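Local coordinates for alginate lyase (Chitinophaga sp. MD30, PDB 6KCW), which cleaves the polysaccharide alginate as a bacterial member of polysaccharide lyase family 36, at residues V128-Y133 with I183-T188; D145-S150 with T193-T198; T213-S218 with V226-Y231. All coordinates share one frame; numbering follows the deposited sequence.

Interaction 1. Residues V128-Y133 with I183-T188; sequences VFFQPY and IIINGT. With PO4 (phosphate ion), chain B.
F130 and P132 meet I185 and I183 across the gap between two strands that run in opposite senses, with CA atoms 9.0 Å apart for F130 and I185 and closing to 7.3 Å for P132 and I183. No hydrogen bond joins the two segments; the contact is apolar packing, mostly between side chains. After I185 the chain leaves its strand in a type I' turn ending at T188, closed by a pair of backbone bonds between I185 and T188. Both isoleucines reach forward with CD1. In I183, CG1 lies beside the backbone N (chi1 -63°) and the chain then runs out extended, which brings CD1 to 3.7 Å from P132 CB, against the pyrrolidine ring. I185 does the same two residues on: its CD1 lies 3.8 Å from F130 CB and slants in at the root of the phenyl ring. Y133, the next residue on its strand, turns away to a phosphate ion probably left from the crystallisation liquor. Its OH gives a hydrogen bond of 3.2 Å to phosphate O4, which lies in the plane of the ring at its edge, and K91 and R117 bind the same ion. The OH also takes a hydrogen bond from G144 N, and a phenylalanine here would probably leave that N-H without its acceptor and the phosphate with one ligand fewer. Such a basic, tyrosine-bearing anion site is consistent with a surface for acidic sugars. The isoleucine contact is face-to-face packing of the two sheets of a concanavalin-type sandwich: strand 128-135 lies beside strand 113-122, whose M118 touches F130, while strand 179-185 is flanked by strands 162-170 and 188-195, Y163 meeting the F130 ring edge-to-face and V190 touching P132 and I185.

Interaction 2. Residues D145-S150 with T193-T198; sequences DTFGKS and TAIRWT
F147 holds its phenyl ring between a methyl group and a carboxylate: T193 CG2 lies over one face, 4.0 Å above the plane, and D145 OD2 sits over the opposite face at 3.5 Å, both displaced toward the rim. The first comes from strand 188-195, the second from the ring's own loop. F147 adopts a positive phi of 56° as the second residue of a type I' turn from T146 to K149, a conformation uncommon for a residue other than glycine. Two side chains fasten this turn. D145 OD1 accepts F147 N at 2.9 Å in an Asx turn, the N-H coming from above the carboxylate plane, and T146 OG1 takes G148 N in an ST turn. From that base the ring extends with CG beside its backbone N (chi1 -73°), its far end leading to strand 188-195. There T193 crosses it at about a right angle. The T193 hydroxyl lies anti to the backbone N and donates to A194 O at 2.6 Å, which fixes the rotation of the side chain and presents CG2 to the ring. At the outer end F147 CZ meets I195 CD1 at 4.0 Å in an oblique approach, while I195 CG2 rests over a face of the W197 indole. H136 completes the cluster: it is hydrogen-bonded to D145 OD2, its ring meets that of F147, and I195 touches it. No hydrogen bond passes between 145-150 and 193-198, so the loop lies on the strand by apolar contact alone. An acidic oxygen over an aromatic face is normally unfavourable, and here it is probably made tolerable by the partners of the carboxylate, F147 N on one oxygen and H136 on the other.

Interaction 3. Residues T213-S218 with V226-Y231; sequences TFRGGS and VDSYIY
T213 and R215 face I230 and S228 from strands whose touching parts run 145° apart, roughly antiparallel, with CA atoms 8.1 Å apart for T213 and I230 and 10.4 Å for R215 and S228, and no direct hydrogen bond between them. T213 and I230 meet tip to tip, T213 CG2 standing 3.5 Å from I230 CD1, a close methyl-to-methyl contact. The T213 hydroxyl lies off this line and bonds to Y232 OH. R215 spans the wider part of the gap with a chain extended from CG to NE. It presents the edge of its guanidinium to S228, NH2 lying 3.3 Å from S228 CB. The serine hydroxyl is close as well, but the angle is too poor for a hydrogen bond; S228 OG instead takes D85 N and gives a weak bond to D227 O. R215 finds its own polar partner through NH1, which bonds to D85 O, so one residue of a loop serves both side chains. A water lying in the guanidinium plane makes the polar bridge between the segments, accepting from R215 NE at 3.1 Å and donating to V226 O at 2.6 Å. The buried guanidinium is thus met by the carbonyl of D85, more weakly by that of W86, and by water. The contact joins the two sheets of the sandwich: strand 206-215 belongs to the six-stranded one, strand 228-241 to the other. W120 of strand 113-122 touches both R215 and I230, V78 and F80 of strand 71-80 pack on I230, and V47 of strand 44-49 lies against T213.

Interactions 1 and 3 both bridge the two antiparallel sheets of the sandwich, their centres 18 Å apart; interaction 2 instead lays a loop on the nine-stranded sheet, 13 Å from interaction 1 and 24 Å from interaction 3. Interactions 1 and 2 interleave along the chain and share the hairpin of strands 179-185 and 188-195. They also touch: K149 O is 3.3 Å from P132 CD, and F129 CD1 is 3.4 Å from S150 CB. Interaction 3 follows later in sequence, with no direct touch to either. Of the contacts described, two join the sheets at well-separated points, and the loop of interaction 2 packs beside one of them.

Interaction 1. Residues V128-Y133 with I183-T188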
ATOM      1  N   VAL A 128     -17.249   6.161  -3.314  1.00 48.17           N
ATOM      2  CA  VAL A 128     -15.788   6.159  -3.335  1.00 49.15           C
ATOM      3  C   VAL A 128     -15.284   5.837  -1.934  1.00 46.85           C
ATOM      4  O   VAL A 128     -15.615   6.546  -0.979  1.00 44.69           O
ATOM      5  CB  VAL A 128     -15.212   7.505  -3.811  1.00 48.79           C
ATOM      6  CG1 VAL A 128     -13.693   7.493  -3.700  1.00 44.63           C
ATOM      7  CG2 VAL A 128     -15.651   7.791  -5.242  1.00 49.85           C
ATOM      8  N   PHE A 129     -14.452   4.802  -1.814  1.00 44.51           N
ATOM      9  CA  PHE A 129     -14.027   4.348  -0.496  1.00 46.22           C
ATOM     10  C   PHE A 129     -12.596   3.824  -0.543  1.00 43.29           C
ATOM     11  O   PHE A 129     -11.976   3.724  -1.601  1.00 40.80           O
ATOM     12  CB  PHE A 129     -14.973   3.260   0.049  1.00 44.35           C
ATOM     13  CG  PHE A 129     -15.362   2.222  -0.972  1.00 39.94           C
ATOM     14  CD1 PHE A 129     -14.560   1.113  -1.197  1.00 42.13           C
ATOM     15  CD2 PHE A 129     -16.530   2.359  -1.707  1.00 41.36           C
ATOM     16  CE1 PHE A 129     -14.905   0.162  -2.141  1.00 41.88           C
ATOM     17  CE2 PHE A 129     -16.891   1.413  -2.655  1.00 46.86           C
ATOM     18  CZ  PHE A 129     -16.075   0.311  -2.876  1.00 46.98           C
ATOM     19  N   PHE A 130     -12.077   3.515   0.642  1.00 44.53           N
ATOM     20  CA  PHE A 130     -10.912   2.659   0.797  1.00 41.95           C
ATOM     21  C   PHE A 130     -11.357   1.196   0.763  1.00 41.46           C
ATOM     22  O   PHE A 130     -12.519   0.871   1.011  1.00 39.35           O
ATOM     23  CB  PHE A 130     -10.183   2.971   2.115  1.00 41.66           C
ATOM     24  CG  PHE A 130      -9.412   4.267   2.101  1.00 39.11           C
ATOM     25  CD1 PHE A 130      -8.343   4.444   1.231  1.00 37.41           C
ATOM     26  CD2 PHE A 130      -9.740   5.295   2.968  1.00 40.76           C
ATOM     27  CE1 PHE A 130      -7.622   5.619   1.207  1.00 34.54           C
ATOM     28  CE2 PHE A 130      -9.012   6.485   2.957  1.00 42.43           C
ATOM     29  CZ  PHE A 130      -7.948   6.642   2.060  1.00 38.29           C
ATOM     30  N   GLN A 131     -10.422   0.306   0.422  1.00 41.53           N
ATOM     31  CA  GLN A 131     -10.758  -1.111   0.415  1.00 39.98           C
ATOM     32  C   GLN A 131      -9.470  -1.896   0.532  1.00 39.62           C
ATOM     33  O   GLN A 131      -8.478  -1.539  -0.118  1.00 41.80           O
ATOM     34  CB  GLN A 131     -11.522  -1.527  -0.856  1.00 36.34           C
ATOM     35  CG  GLN A 131     -10.665  -1.653  -2.139  1.00 41.52           C
ATOM     36  CD  GLN A 131     -11.458  -2.081  -3.384  1.00 40.43           C
ATOM     37  OE1 GLN A 131     -12.693  -2.078  -3.387  1.00 43.25           O
ATOM     38  NE2 GLN A 131     -10.741  -2.457  -4.444  1.00 39.17           N
ATOM     39  N   PRO A 132      -9.428  -2.942   1.346  1.00 38.56           N
ATOM     40  CA  PRO A 132      -8.288  -3.858   1.299  1.00 38.82           C
ATOM     41  C   PRO A 132      -8.122  -4.405  -0.110  1.00 39.47           C
ATOM     42  O   PRO A 132      -9.058  -4.432  -0.912  1.00 40.53           O
ATOM     43  CB  PRO A 132      -8.670  -4.975   2.281  1.00 40.30           C
ATOM     44  CG  PRO A 132      -9.835  -4.435   3.077  1.00 41.34           C
ATOM     45  CD  PRO A 132     -10.515  -3.424   2.215  1.00 41.22           C
ATOM     46  N   TYR A 133      -6.904  -4.850  -0.405  1.00 37.50           N
ATOM     47  CA  TYR A 133      -6.587  -5.404  -1.721  1.00 37.78           C
ATOM     48  C   TYR A 133      -5.484  -6.441  -1.504  1.00 36.55           C
ATOM     49  O   TYR A 133      -4.296  -6.131  -1.603  1.00 39.33           O
ATOM     50  CB  TYR A 133      -6.168  -4.315  -2.699  1.00 36.05           C
ATOM     51  CG  TYR A 133      -6.280  -4.763  -4.130  1.00 40.58           C
ATOM     52  CD1 TYR A 133      -7.527  -4.915  -4.723  1.00 41.14           C
ATOM     53  CD2 TYR A 133      -5.153  -5.060  -4.881  1.00 40.67           C
ATOM     54  CE1 TYR A 133      -7.655  -5.336  -6.016  1.00 41.39           C
ATOM     55  CE2 TYR A 133      -5.272  -5.484  -6.186  1.00 44.00           C
ATOM     56  CZ  TYR A 133      -6.527  -5.617  -6.750  1.00 44.31           C
ATOM     57  OH  TYR A 133      -6.661  -6.048  -8.048  1.00 45.79           O
ATOM     58  N   ILE A 183      -6.268  -4.010   8.552  1.00 39.13           N
ATOM     59  CA  ILE A 183      -6.228  -2.594   8.190  1.00 36.69           C
ATOM     60  C   ILE A 183      -7.143  -1.810   9.122  1.00 35.97           C
ATOM     61  O   ILE A 183      -8.331  -2.125   9.241  1.00 36.01           O
ATOM     62  CB  ILE A 183      -6.661  -2.359   6.733  1.00 37.78           C
ATOM     63  CG1 ILE A 183      -5.700  -3.053   5.763  1.00 36.81           C
ATOM     64  CG2 ILE A 183      -6.743  -0.851   6.450  1.00 36.13           C
ATOM     65  CD1 ILE A 183      -6.198  -3.073   4.358  1.00 35.09           C
ATOM     66  N   ILE A 184      -6.601  -0.769   9.753  1.00 38.69           N
ATOM     67  CA  ILE A 184      -7.346   0.091  10.674  1.00 36.40           C
ATOM     68  C   ILE A 184      -7.234   1.524  10.169  1.00 38.15           C
ATOM     69  O   ILE A 184      -6.122   2.032   9.984  1.00 35.89           O
ATOM     70  CB  ILE A 184      -6.820  -0.015  12.120  1.00 35.05           C
ATOM     71  CG1 ILE A 184      -6.599  -1.475  12.531  1.00 36.74           C
ATOM     72  CG2 ILE A 184      -7.786   0.662  13.094  1.00 36.83           C
ATOM     73  CD1 ILE A 184      -7.879  -2.256  12.792  1.00 36.97           C
ATOM     74  N   ILE A 185      -8.375   2.168   9.938  1.00 36.90           N
ATOM     75  CA  ILE A 185      -8.416   3.524   9.399  1.00 36.82           C
ATOM     76  C   ILE A 185      -9.192   4.395  10.376  1.00 39.30           C
ATOM     77  O   ILE A 185     -10.358   4.109  10.679  1.00 39.02           O
ATOM     78  CB  ILE A 185      -9.041   3.569   7.993  1.00 38.08           C
ATOM     79  CG1 ILE A 185      -8.248   2.689   7.028  1.00 33.65           C
ATOM     80  CG2 ILE A 185      -9.096   4.996   7.454  1.00 35.34           C
ATOM     81  CD1 ILE A 185      -8.856   2.645   5.653  1.00 37.05           C
ATOM     82  N   ASN A 186      -8.550   5.463  10.857  1.00 37.81           N
ATOM     83  CA  ASN A 186      -9.144   6.319  11.877  1.00 40.00           C
ATOM     84  C   ASN A 186      -9.619   5.491  13.069  1.00 38.59           C
ATOM     85  O   ASN A 186     -10.731   5.671  13.559  1.00 39.81           O
ATOM     86  CB  ASN A 186     -10.307   7.141  11.314  1.00 36.19           C
ATOM     87  CG  ASN A 186      -9.858   8.260  10.414  1.00 37.61           C
ATOM     88  OD1 ASN A 186      -8.672   8.563  10.328  1.00 37.42           O
ATOM     89  ND2 ASN A 186     -10.816   8.900   9.748  1.00 35.59           N
ATOM     90  N   GLY A 187      -8.796   4.537  13.504  1.00 37.33           N
ATOM     91  CA  GLY A 187      -9.153   3.695  14.631  1.00 37.08           C
ATOM     92  C   GLY A 187     -10.313   2.744  14.406  1.00 41.32           C
ATOM     93  O   GLY A 187     -10.675   2.007  15.336  1.00 40.80           O
ATOM     94  N   THR A 188     -10.902   2.728  13.211  1.00 40.73           N
ATOM     95  CA  THR A 188     -12.015   1.844  12.864  1.00 41.36           C
ATOM     96  C   THR A 188     -11.493   0.647  12.080  1.00 37.46           C
ATOM     97  O   THR A 188     -10.726   0.817  11.126  1.00 39.87           O
ATOM     98  CB  THR A 188     -13.059   2.593  12.029  1.00 43.91           C
ATOM     99  OG1 THR A 188     -13.735   3.565  12.847  1.00 45.38           O
ATOM    100  CG2 THR A 188     -14.074   1.615  11.409  1.00 39.72           C
TER
HETATM  101  P   PO4 B 301      -3.277  -5.695  -9.572  1.00 52.18           P
HETATM  102  O1  PO4 B 301      -2.014  -5.046  -9.067  1.00 47.76           O
HETATM  103  O2  PO4 B 301      -3.056  -6.170 -10.992  1.00 51.56           O
HETATM  104  O3  PO4 B 301      -4.413  -4.700  -9.635  1.00 40.60           O
HETATM  105  O4  PO4 B 301      -3.619  -6.909  -8.694  1.00 54.74           O

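Interaction 2. Residues D145-S150 with T193-T198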
ATOM      1  N   ASP A 145      -8.075  -9.645  -3.541  1.00 37.13           N
ATOM      2  CA  ASP A 145      -9.194  -9.953  -2.669  1.00 38.27           C
ATOM      3  C   ASP A 145      -9.450  -8.741  -1.782  1.00 41.84           C
ATOM      4  O   ASP A 145      -8.540  -8.279  -1.084  1.00 42.96           O
ATOM      5  CB  ASP A 145      -8.852 -11.205  -1.855  1.00 38.29           C
ATOM      6  CG  ASP A 145     -10.029 -11.775  -1.110  1.00 40.28           C
ATOM      7  OD1 ASP A 145     -11.108 -11.147  -1.105  1.00 40.37           O
ATOM      8  OD2 ASP A 145      -9.861 -12.864  -0.505  1.00 39.48           O
ATOM      9  N   THR A 146     -10.668  -8.196  -1.835  1.00 41.19           N
ATOM     10  CA  THR A 146     -11.042  -7.110  -0.936  1.00 42.48           C
ATOM     11  C   THR A 146     -11.675  -7.599   0.350  1.00 41.94           C
ATOM     12  O   THR A 146     -11.900  -6.782   1.253  1.00 42.11           O
ATOM     13  CB  THR A 146     -12.035  -6.144  -1.592  1.00 43.55           C
ATOM     14  OG1 THR A 146     -13.275  -6.830  -1.833  1.00 37.39           O
ATOM     15  CG2 THR A 146     -11.469  -5.564  -2.893  1.00 39.23           C
ATOM     16  N   PHE A 147     -11.989  -8.894   0.437  1.00 42.06           N
ATOM     17  CA  PHE A 147     -12.766  -9.476   1.530  1.00 40.45           C
ATOM     18  C   PHE A 147     -14.116  -8.798   1.690  1.00 42.09           C
ATOM     19  O   PHE A 147     -14.724  -8.853   2.762  1.00 41.27           O
ATOM     20  CB  PHE A 147     -11.982  -9.442   2.843  1.00 36.83           C
ATOM     21  CG  PHE A 147     -10.871 -10.446   2.892  1.00 42.19           C
ATOM     22  CD1 PHE A 147      -9.639 -10.173   2.306  1.00 41.02           C
ATOM     23  CD2 PHE A 147     -11.060 -11.673   3.503  1.00 37.53           C
ATOM     24  CE1 PHE A 147      -8.611 -11.105   2.335  1.00 34.21           C
ATOM     25  CE2 PHE A 147     -10.037 -12.608   3.538  1.00 41.59           C
ATOM     26  CZ  PHE A 147      -8.809 -12.322   2.946  1.00 39.52           C
ATOM     27  N   GLY A 148     -14.605  -8.176   0.619  1.00 41.25           N
ATOM     28  CA  GLY A 148     -15.843  -7.434   0.682  1.00 40.44           C
ATOM     29  C   GLY A 148     -15.832  -6.207   1.567  1.00 39.96           C
ATOM     30  O   GLY A 148     -16.905  -5.713   1.912  1.00 42.05           O
ATOM     31  N   LYS A 149     -14.662  -5.681   1.937  1.00 40.83           N
ATOM     32  CA  LYS A 149     -14.591  -4.647   2.971  1.00 45.36           C
ATOM     33  C   LYS A 149     -14.351  -3.263   2.374  1.00 42.85           C
ATOM     34  O   LYS A 149     -13.692  -3.110   1.341  1.00 39.94           O
ATOM     35  CB  LYS A 149     -13.488  -4.961   3.987  1.00 40.55           C
ATOM     36  CG  LYS A 149     -13.513  -6.393   4.520  1.00 39.39           C
ATOM     37  CD  LYS A 149     -14.825  -6.666   5.244  1.00 44.77           C
ATOM     38  CE  LYS A 149     -14.743  -7.885   6.162  1.00 45.47           C
ATOM     39  NZ  LYS A 149     -15.962  -8.009   7.017  1.00 47.60           N
ATOM     40  N   SER A 150     -14.886  -2.244   3.044  1.00 44.88           N
ATOM     41  CA  SER A 150     -14.685  -0.880   2.581  1.00 42.96           C
ATOM     42  C   SER A 150     -14.737   0.089   3.749  1.00 40.16           C
ATOM     43  O   SER A 150     -15.364  -0.178   4.776  1.00 42.84           O
ATOM     44  CB  SER A 150     -15.723  -0.480   1.525  1.00 44.34           C
ATOM     45  OG  SER A 150     -17.020  -0.416   2.078  1.00 45.02           O
ATOM     46  N   THR A 193      -8.738 -10.064   9.745  1.00 42.76           N
ATOM     47  CA  THR A 193      -9.063 -11.459   9.500  1.00 38.54           C
ATOM     48  C   THR A 193      -7.836 -12.343   9.664  1.00 41.19           C
ATOM     49  O   THR A 193      -6.708 -11.938   9.358  1.00 41.34           O
ATOM     50  CB  THR A 193      -9.620 -11.686   8.093  1.00 41.81           C
ATOM     51  OG1 THR A 193      -9.833 -13.095   7.897  1.00 39.46           O
ATOM     52  CG2 THR A 193      -8.629 -11.209   7.059  1.00 37.20           C
ATOM     53  N   ALA A 194      -8.068 -13.566  10.128  1.00 37.54           N
ATOM     54  CA  ALA A 194      -7.036 -14.568   9.997  1.00 34.29           C
ATOM     55  C   ALA A 194      -6.981 -14.987   8.534  1.00 38.99           C
ATOM     56  O   ALA A 194      -7.948 -14.824   7.786  1.00 43.13           O
ATOM     57  CB  ALA A 194      -7.311 -15.748  10.931  1.00 36.89           C
ATOM     58  N   ILE A 195      -5.828 -15.496   8.105  1.00 38.96           N
ATOM     59  CA  ILE A 195      -5.569 -15.650   6.679  1.00 34.22           C
ATOM     60  C   ILE A 195      -4.460 -16.668   6.493  1.00 34.43           C
ATOM     61  O   ILE A 195      -3.639 -16.890   7.384  1.00 33.99           O
ATOM     62  CB  ILE A 195      -5.196 -14.285   6.047  1.00 34.14           C
ATOM     63  CG1 ILE A 195      -5.385 -14.296   4.534  1.00 34.86           C
ATOM     64  CG2 ILE A 195      -3.770 -13.921   6.386  1.00 33.91           C
ATOM     65  CD1 ILE A 195      -4.977 -12.989   3.861  1.00 31.44           C
ATOM     66  N   ARG A 196      -4.442 -17.299   5.323  1.00 35.13           N
ATOM     67  CA  ARG A 196      -3.335 -18.123   4.871  1.00 30.99           C
ATOM     68  C   ARG A 196      -2.642 -17.357   3.756  1.00 34.76           C
ATOM     69  O   ARG A 196      -3.274 -17.037   2.744  1.00 36.07           O
ATOM     70  CB  ARG A 196      -3.848 -19.487   4.407  1.00 38.41           C
ATOM     71  CG  ARG A 196      -2.824 -20.422   3.765  1.00 38.12           C
ATOM     72  CD  ARG A 196      -3.339 -21.860   3.774  1.00 35.32           C
ATOM     73  NE  ARG A 196      -4.612 -21.994   3.070  1.00 39.06           N
ATOM     74  CZ  ARG A 196      -5.149 -23.158   2.697  1.00 46.99           C
ATOM     75  NH1 ARG A 196      -4.530 -24.313   2.956  1.00 40.31           N
ATOM     76  NH2 ARG A 196      -6.306 -23.171   2.044  1.00 44.32           N
ATOM     77  N   TRP A 197      -1.369 -17.007   3.968  1.00 35.07           N
ATOM     78  CA  TRP A 197      -0.591 -16.299   2.956  1.00 38.98           C
ATOM     79  C   TRP A 197       0.090 -17.250   1.989  1.00 40.91           C
ATOM     80  O   TRP A 197       0.086 -17.013   0.776  1.00 36.95           O
ATOM     81  CB  TRP A 197       0.490 -15.425   3.594  1.00 37.99           C
ATOM     82  CG  TRP A 197      -0.033 -14.337   4.447  1.00 39.08           C
ATOM     83  CD1 TRP A 197      -0.040 -14.307   5.794  1.00 36.63           C
ATOM     84  CD2 TRP A 197      -0.622 -13.105   4.006  1.00 37.12           C
ATOM     85  NE1 TRP A 197      -0.603 -13.137   6.234  1.00 39.86           N
ATOM     86  CE2 TRP A 197      -0.967 -12.378   5.154  1.00 35.91           C
ATOM     87  CE3 TRP A 197      -0.888 -12.550   2.749  1.00 35.94           C
ATOM     88  CZ2 TRP A 197      -1.571 -11.119   5.095  1.00 34.16           C
ATOM     89  CZ3 TRP A 197      -1.487 -11.310   2.687  1.00 35.89           C
ATOM     90  CH2 TRP A 197      -1.825 -10.605   3.857  1.00 37.19           C
ATOM     91  N   THR A 198       0.691 -18.312   2.519  1.00 39.76           N
ATOM     92  CA  THR A 198       1.559 -19.193   1.760  1.00 37.10           C
ATOM     93  C   THR A 198       1.296 -20.634   2.176  1.00 40.14           C
ATOM     94  O   THR A 198       0.826 -20.904   3.289  1.00 38.75           O
ATOM     95  CB  THR A 198       3.037 -18.842   2.007  1.00 40.25           C
ATOM     96  OG1 THR A 198       3.320 -18.950   3.404  1.00 37.37           O
ATOM     97  CG2 THR A 198       3.342 -17.408   1.582  1.00 39.88           C
TER

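Interaction 3. Residues T213-S218 with V226-Y231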
ATOM      1  N   THR A 213       1.624   3.977  -5.205  1.00 41.40           N
ATOM      2  CA  THR A 213       0.694   5.065  -5.513  1.00 38.88           C
ATOM      3  C   THR A 213       0.533   5.094  -7.025  1.00 41.97           C
ATOM      4  O   THR A 213       1.348   5.705  -7.723  1.00 42.80           O
ATOM      5  CB  THR A 213       1.192   6.406  -5.010  1.00 38.29           C
ATOM      6  OG1 THR A 213       1.589   6.292  -3.635  1.00 45.58           O
ATOM      7  CG2 THR A 213       0.086   7.453  -5.133  1.00 37.54           C
ATOM      8  N   PHE A 214      -0.506   4.430  -7.533  1.00 43.87           N
ATOM      9  CA  PHE A 214      -0.740   4.404  -8.970  1.00 36.73           C
ATOM     10  C   PHE A 214      -2.202   4.087  -9.248  1.00 35.91           C
ATOM     11  O   PHE A 214      -2.910   3.514  -8.413  1.00 36.12           O
ATOM     12  CB  PHE A 214       0.185   3.404  -9.665  1.00 36.30           C
ATOM     13  CG  PHE A 214      -0.091   1.956  -9.335  1.00 41.64           C
ATOM     14  CD1 PHE A 214       0.454   1.365  -8.201  1.00 38.35           C
ATOM     15  CD2 PHE A 214      -0.858   1.168 -10.199  1.00 41.21           C
ATOM     16  CE1 PHE A 214       0.230   0.021  -7.928  1.00 41.92           C
ATOM     17  CE2 PHE A 214      -1.097  -0.168  -9.929  1.00 38.14           C
ATOM     18  CZ  PHE A 214      -0.551  -0.746  -8.792  1.00 42.57           C
ATOM     19  N   ARG A 215      -2.651   4.503 -10.429  1.00 35.44           N
ATOM     20  CA  ARG A 215      -3.999   4.221 -10.894  1.00 38.99           C
ATOM     21  C   ARG A 215      -4.043   2.864 -11.592  1.00 41.13           C
ATOM     22  O   ARG A 215      -3.093   2.468 -12.276  1.00 39.90           O
ATOM     23  CB  ARG A 215      -4.488   5.312 -11.847  1.00 38.12           C
ATOM     24  CG  ARG A 215      -4.647   6.684 -11.222  1.00 39.87           C
ATOM     25  CD  ARG A 215      -5.463   7.595 -12.128  1.00 39.39           C
ATOM     26  NE  ARG A 215      -5.463   8.968 -11.655  1.00 41.95           N
ATOM     27  CZ  ARG A 215      -6.389   9.498 -10.856  1.00 43.02           C
ATOM     28  NH1 ARG A 215      -7.419   8.772 -10.432  1.00 41.19           N
ATOM     29  NH2 ARG A 215      -6.285  10.761 -10.485  1.00 36.76           N
ATOM     30  N   GLY A 216      -5.150   2.155 -11.418  1.00 38.86           N
ATOM     31  CA  GLY A 216      -5.309   0.842 -12.001  1.00 41.47           C
ATOM     32  C   GLY A 216      -5.265  -0.266 -10.968  1.00 44.31           C
ATOM     33  O   GLY A 216      -4.855  -0.035  -9.836  1.00 49.76           O
ATOM     34  N   GLY A 217      -5.701  -1.468 -11.335  1.00 45.94           N
ATOM     35  CA  GLY A 217      -6.284  -1.726 -12.638  1.00 46.28           C
ATOM     36  C   GLY A 217      -5.277  -1.894 -13.750  1.00 49.83           C
ATOM     37  O   GLY A 217      -4.092  -1.590 -13.589  1.00 48.10           O
ATOM     38  N   SER A 218      -5.761  -2.362 -14.896  1.00 54.71           N
ATOM     39  CA  SER A 218      -4.892  -2.687 -16.008  1.00 55.06           C
ATOM     40  C   SER A 218      -5.311  -2.062 -17.332  1.00 54.37           C
ATOM     41  O   SER A 218      -4.491  -2.030 -18.256  1.00 60.75           O
ATOM     42  CB  SER A 218      -4.803  -4.212 -16.175  1.00 59.17           C
ATOM     43  OG  SER A 218      -4.195  -4.541 -17.409  1.00 66.38           O
ATOM     44  N   VAL A 226      -6.454  14.360 -15.759  1.00 51.05           N
ATOM     45  CA  VAL A 226      -5.704  15.430 -15.110  1.00 49.58           C
ATOM     46  C   VAL A 226      -4.639  14.845 -14.187  1.00 49.27           C
ATOM     47  O   VAL A 226      -4.734  13.706 -13.724  1.00 47.38           O
ATOM     48  CB  VAL A 226      -6.610  16.389 -14.302  1.00 53.00           C
ATOM     49  CG1 VAL A 226      -7.541  17.158 -15.222  1.00 51.33           C
ATOM     50  CG2 VAL A 226      -7.395  15.620 -13.243  1.00 43.23           C
ATOM     51  N   ASP A 227      -3.614  15.657 -13.919  1.00 50.16           N
ATOM     52  CA  ASP A 227      -2.671  15.331 -12.861  1.00 46.12           C
ATOM     53  C   ASP A 227      -3.390  15.434 -11.526  1.00 44.75           C
ATOM     54  O   ASP A 227      -4.182  16.352 -11.308  1.00 46.61           O
ATOM     55  CB  ASP A 227      -1.463  16.275 -12.888  1.00 48.13           C
ATOM     56  CG  ASP A 227      -0.602  16.126 -14.153  1.00 48.16           C
ATOM     57  OD1 ASP A 227      -0.660  15.073 -14.815  1.00 47.86           O
ATOM     58  OD2 ASP A 227       0.151  17.066 -14.484  1.00 51.04           O
ATOM     59  N   SER A 228      -3.139  14.470 -10.639  1.00 47.38           N
ATOM     60  CA  SER A 228      -3.733  14.456  -9.308  1.00 44.78           C
ATOM     61  C   SER A 228      -2.668  14.115  -8.276  1.00 45.67           C
ATOM     62  O   SER A 228      -1.617  13.554  -8.601  1.00 46.62           O
ATOM     63  CB  SER A 228      -4.897  13.469  -9.217  1.00 42.07           C
ATOM     64  OG  SER A 228      -6.100  14.065  -9.668  1.00 45.13           O
ATOM     65  N   TYR A 229      -2.951  14.455  -7.019  1.00 41.99           N
ATOM     66  CA  TYR A 229      -1.943  14.413  -5.972  1.00 43.97           C
ATOM     67  C   TYR A 229      -2.469  13.685  -4.738  1.00 44.96           C
ATOM     68  O   TYR A 229      -3.664  13.738  -4.427  1.00 43.76           O
ATOM     69  CB  TYR A 229      -1.485  15.841  -5.618  1.00 45.45           C
ATOM     70  CG  TYR A 229      -0.995  16.621  -6.838  1.00 47.92           C
ATOM     71  CD1 TYR A 229       0.335  16.563  -7.242  1.00 43.73           C
ATOM     72  CD2 TYR A 229      -1.875  17.396  -7.590  1.00 49.61           C
ATOM     73  CE1 TYR A 229       0.782  17.270  -8.355  1.00 48.99           C
ATOM     74  CE2 TYR A 229      -1.444  18.098  -8.711  1.00 51.43           C
ATOM     75  CZ  TYR A 229      -0.118  18.031  -9.090  1.00 51.53           C
ATOM     76  OH  TYR A 229       0.301  18.734 -10.200  1.00 50.46           O
ATOM     77  N   ILE A 230      -1.565  12.977  -4.062  1.00 41.57           N
ATOM     78  CA  ILE A 230      -1.842  12.305  -2.800  1.00 42.39           C
ATOM     79  C   ILE A 230      -0.719  12.660  -1.833  1.00 41.57           C
ATOM     80  O   ILE A 230       0.453  12.718  -2.223  1.00 41.98           O
ATOM     81  CB  ILE A 230      -1.956  10.772  -2.988  1.00 43.84           C
ATOM     82  CG1 ILE A 230      -3.116  10.425  -3.927  1.00 41.34           C
ATOM     83  CG2 ILE A 230      -2.111  10.056  -1.649  1.00 37.62           C
ATOM     84  CD1 ILE A 230      -3.020   9.054  -4.529  1.00 31.12           C
ATOM     85  N   TYR A 231      -1.067  12.912  -0.578  1.00 42.86           N
ATOM     86  CA  TYR A 231      -0.094  13.335   0.418  1.00 40.57           C
ATOM     87  C   TYR A 231      -0.019  12.318   1.549  1.00 40.71           C
ATOM     88  O   TYR A 231      -1.044  11.958   2.135  1.00 36.08           O
ATOM     89  CB  TYR A 231      -0.459  14.705   0.974  1.00 42.26           C
ATOM     90  CG  TYR A 231      -0.657  15.795  -0.061  1.00 44.44           C
ATOM     91  CD1 TYR A 231      -1.873  15.946  -0.719  1.00 46.11           C
ATOM     92  CD2 TYR A 231       0.360  16.691  -0.357  1.00 42.28           C
ATOM     93  CE1 TYR A 231      -2.063  16.956  -1.644  1.00 44.25           C
ATOM     94  CE2 TYR A 231       0.175  17.702  -1.279  1.00 40.75           C
ATOM     95  CZ  TYR A 231      -1.036  17.825  -1.913  1.00 41.40           C
ATOM     96  OH  TYR A 231      -1.217  18.821  -2.829  1.00 44.67           O
TER
HETATM   97  O   HOH W   1      -3.902  11.572 -12.404  1.00 37.77           O